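Local coordinates for protein molinate hydrolase (Gulosibacter molinativorax, PDB 4WGX) that probably hydrolyses carbon-nitrogen bonds other than peptide bonds, as a metal-dependent member of the amidohydrolase superfamily, at residues T301-A306 / L359-W364. Residues are numbered along the deposited sequence; the frame is centred on the assembly and turned at random.
Sequences TIAQQA and LHERPW. With CO (cobalt (II) ion), chain G.
Glu361 reaches from the loop segment 359-364 to Thr301 at the start of helix 302-310. Glu361 CB lies 3.4 Å from Thr301 OG1. CG turns back over one face of the His360 imidazole, above the ring centre. With CG anti to the carbonyl carbon (chi1 -72°) and the chain extended beyond it, the carboxylate arrives at the helix N-terminus. There Glu361 OE1 accepts a hydrogen bond from Thr301 OG1 (2.6 Å) on its anti lone pair, and also accepts from water 2, which accepts from Ala303 N. Thr301 OG1 caps the N-terminus of the helix as well: the hydroxyl accepts from Gln304 N at 3.1 Å and donates to the carboxylate. OE2 is held by Gln375. Gln304 lies along the backbone carbonyl of Glu361, its CB 3.4 Å from Glu361 O, and bends at chi2 (66°), laying Gln304 CG 3.9 Å from Pro363 CD and giving a weak NE2 bond to His360 O. Water 1 joins Thr301 N to Glu361 O. On the outer side, His360 NE2 binds a cobalt ion at 2.3 Å, otherwise ligated by waters. The arrangement is a capped helix start docked on a type II turn, Leu359 to Arg362, within the family's TIM-barrel-type domain: the loop after helix 356-359 leads on to helix 369-379, and Thr301 packs against the latter at Val372 and Ala376.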
loop_
_atom_site.group_PDB
_atom_site.type_symbol
_atom_site.label_atom_id
_atom_site.label_comp_id
_atom_site.label_asym_id
_atom_site.label_seq_id
_atom_site.Cartn_x
_atom_site.Cartn_y
_atom_site.Cartn_z
ATOM N N THR A 301 2.007 2.867 32.233
ATOM C CA THR A 301 1.691 2.072 33.401
ATOM C C THR A 301 1.889 0.596 33.104
ATOM O O THR A 301 1.946 0.169 31.946
ATOM C CB THR A 301 0.253 2.282 33.877
ATOM O OG1 THR A 301 -0.651 1.909 32.836
ATOM C CG2 THR A 301 0.018 3.716 34.263
ATOM N N ILE A 302 1.995 -0.175 34.174
ATOM C CA ILE A 302 2.060 -1.626 34.095
ATOM C C ILE A 302 0.909 -2.180 33.241
ATOM O O ILE A 302 1.120 -2.992 32.329
ATOM C CB ILE A 302 2.035 -2.218 35.527
ATOM C CG1 ILE A 302 3.354 -1.900 36.241
ATOM C CG2 ILE A 302 1.786 -3.714 35.516
ATOM C CD1 ILE A 302 3.316 -2.103 37.740
ATOM N N ALA A 303 -0.298 -1.700 33.530
ATOM C CA ALA A 303 -1.514 -2.136 32.847
ATOM C C ALA A 303 -1.567 -1.752 31.364
ATOM O O ALA A 303 -1.854 -2.585 30.514
ATOM C CB ALA A 303 -2.715 -1.576 33.550
ATOM N N GLN A 304 -1.309 -0.492 31.052
ATOM C CA GLN A 304 -1.319 -0.049 29.662
ATOM C C GLN A 304 -0.274 -0.802 28.864
ATOM O O GLN A 304 -0.558 -1.266 27.762
ATOM C CB GLN A 304 -1.082 1.460 29.571
ATOM C CG GLN A 304 -0.823 2.020 28.165
ATOM C CD GLN A 304 -2.007 1.912 27.219
ATOM O OE1 GLN A 304 -1.829 1.857 26.010
ATOM N NE2 GLN A 304 -3.212 1.911 27.761
ATOM N N GLN A 305 0.929 -0.930 29.421
ATOM C CA GLN A 305 2.006 -1.617 28.724
ATOM C C GLN A 305 1.644 -3.074 28.513
ATOM O O GLN A 305 1.829 -3.601 27.419
ATOM C CB GLN A 305 3.324 -1.516 29.481
ATOM C CG GLN A 305 4.526 -2.028 28.696
ATOM C CD GLN A 305 4.733 -1.305 27.374
ATOM O OE1 GLN A 305 4.680 -0.082 27.305
ATOM N NE2 GLN A 305 4.965 -2.065 26.319
ATOM N N ALA A 306 1.138 -3.730 29.552
ATOM C CA ALA A 306 0.691 -5.115 29.394
ATOM C C ALA A 306 -0.379 -5.239 28.313
ATOM O O ALA A 306 -0.328 -6.163 27.491
ATOM C CB ALA A 306 0.171 -5.671 30.701
ATOM N N LEU A 359 -7.949 2.300 26.187
ATOM C CA LEU A 359 -8.341 3.535 26.861
ATOM C C LEU A 359 -7.914 3.599 28.322
ATOM O O LEU A 359 -7.678 4.679 28.841
ATOM C CB LEU A 359 -9.853 3.722 26.772
ATOM C CG LEU A 359 -10.365 4.074 25.383
ATOM C CD1 LEU A 359 -11.848 3.755 25.232
ATOM C CD2 LEU A 359 -10.114 5.530 25.112
ATOM N N HIS A 360 -7.839 2.455 28.989
ATOM C CA HIS A 360 -7.473 2.428 30.396
ATOM C C HIS A 360 -6.012 2.813 30.622
ATOM O O HIS A 360 -5.109 2.118 30.181
ATOM C CB HIS A 360 -7.719 1.053 30.997
ATOM C CG HIS A 360 -7.635 1.031 32.491
ATOM N ND1 HIS A 360 -7.001 0.033 33.188
ATOM C CD2 HIS A 360 -8.110 1.900 33.415
ATOM C CE1 HIS A 360 -7.088 0.282 34.484
ATOM N NE2 HIS A 360 -7.755 1.403 34.650
ATOM N N GLU A 361 -5.799 3.910 31.337
ATOM C CA GLU A 361 -4.464 4.403 31.630
ATOM C C GLU A 361 -3.724 4.676 30.325
ATOM O O GLU A 361 -2.530 4.439 30.202
ATOM C CB GLU A 361 -3.726 3.410 32.530
ATOM C CG GLU A 361 -4.277 3.414 33.936
ATOM C CD GLU A 361 -3.752 2.287 34.802
ATOM O OE1 GLU A 361 -2.740 1.660 34.429
ATOM O OE2 GLU A 361 -4.353 2.021 35.858
ATOM N N ARG A 362 -4.478 5.174 29.349
ATOM C CA ARG A 362 -3.926 5.670 28.095
ATOM C C ARG A 362 -3.069 6.908 28.366
ATOM O O ARG A 362 -3.531 7.847 29.003
ATOM C CB ARG A 362 -5.058 5.992 27.114
ATOM C CG ARG A 362 -4.624 6.567 25.776
ATOM C CD ARG A 362 -5.771 6.578 24.762
ATOM N NE ARG A 362 -5.378 7.192 23.496
ATOM C CZ ARG A 362 -5.454 8.491 23.231
ATOM N NH1 ARG A 362 -5.916 9.337 24.137
ATOM N NH2 ARG A 362 -5.060 8.949 22.056
ATOM N N PRO A 363 -1.815 6.913 27.888
ATOM C CA PRO A 363 -0.907 8.008 28.247
ATOM C C PRO A 363 -1.154 9.335 27.535
ATOM O O PRO A 363 -0.654 10.347 28.010
ATOM C CB PRO A 363 0.478 7.468 27.869
ATOM C CG PRO A 363 0.278 6.251 27.100
ATOM C CD PRO A 363 -1.111 5.764 27.297
ATOM N N TRP A 364 -1.915 9.332 26.448
ATOM C CA TRP A 364 -2.040 10.502 25.585
ATOM C C TRP A 364 -3.409 11.165 25.694
ATOM O O TRP A 364 -3.763 12.007 24.879
ATOM C CB TRP A 364 -1.775 10.102 24.136
ATOM C CG TRP A 364 -0.485 9.394 23.964
ATOM C CD1 TRP A 364 0.756 9.932 24.056
ATOM C CD2 TRP A 364 -0.299 8.011 23.669
ATOM N NE1 TRP A 364 1.706 8.976 23.844
ATOM C CE2 TRP A 364 1.085 7.784 23.605
ATOM C CE3 TRP A 364 -1.166 6.943 23.453
ATOM C CZ2 TRP A 364 1.620 6.538 23.325
ATOM C CZ3 TRP A 364 -0.635 5.705 23.187
ATOM C CH2 TRP A 364 0.744 5.510 23.124
HETATM CO CO CO G . -8.126 2.913 36.310
HETATM O O HOH W 1 0.217 4.407 30.641
HETATM O O HOH W 2 -1.134 -0.077 36.040
HETATM O O HOH W 3 -9.432 3.185 37.668
HETATM O O HOH W 4 -6.662 4.361 37.807
HETATM O O HOH W 5 -7.805 0.790 37.612
HETATM O O HOH W 6 -8.339 4.942 35.967
#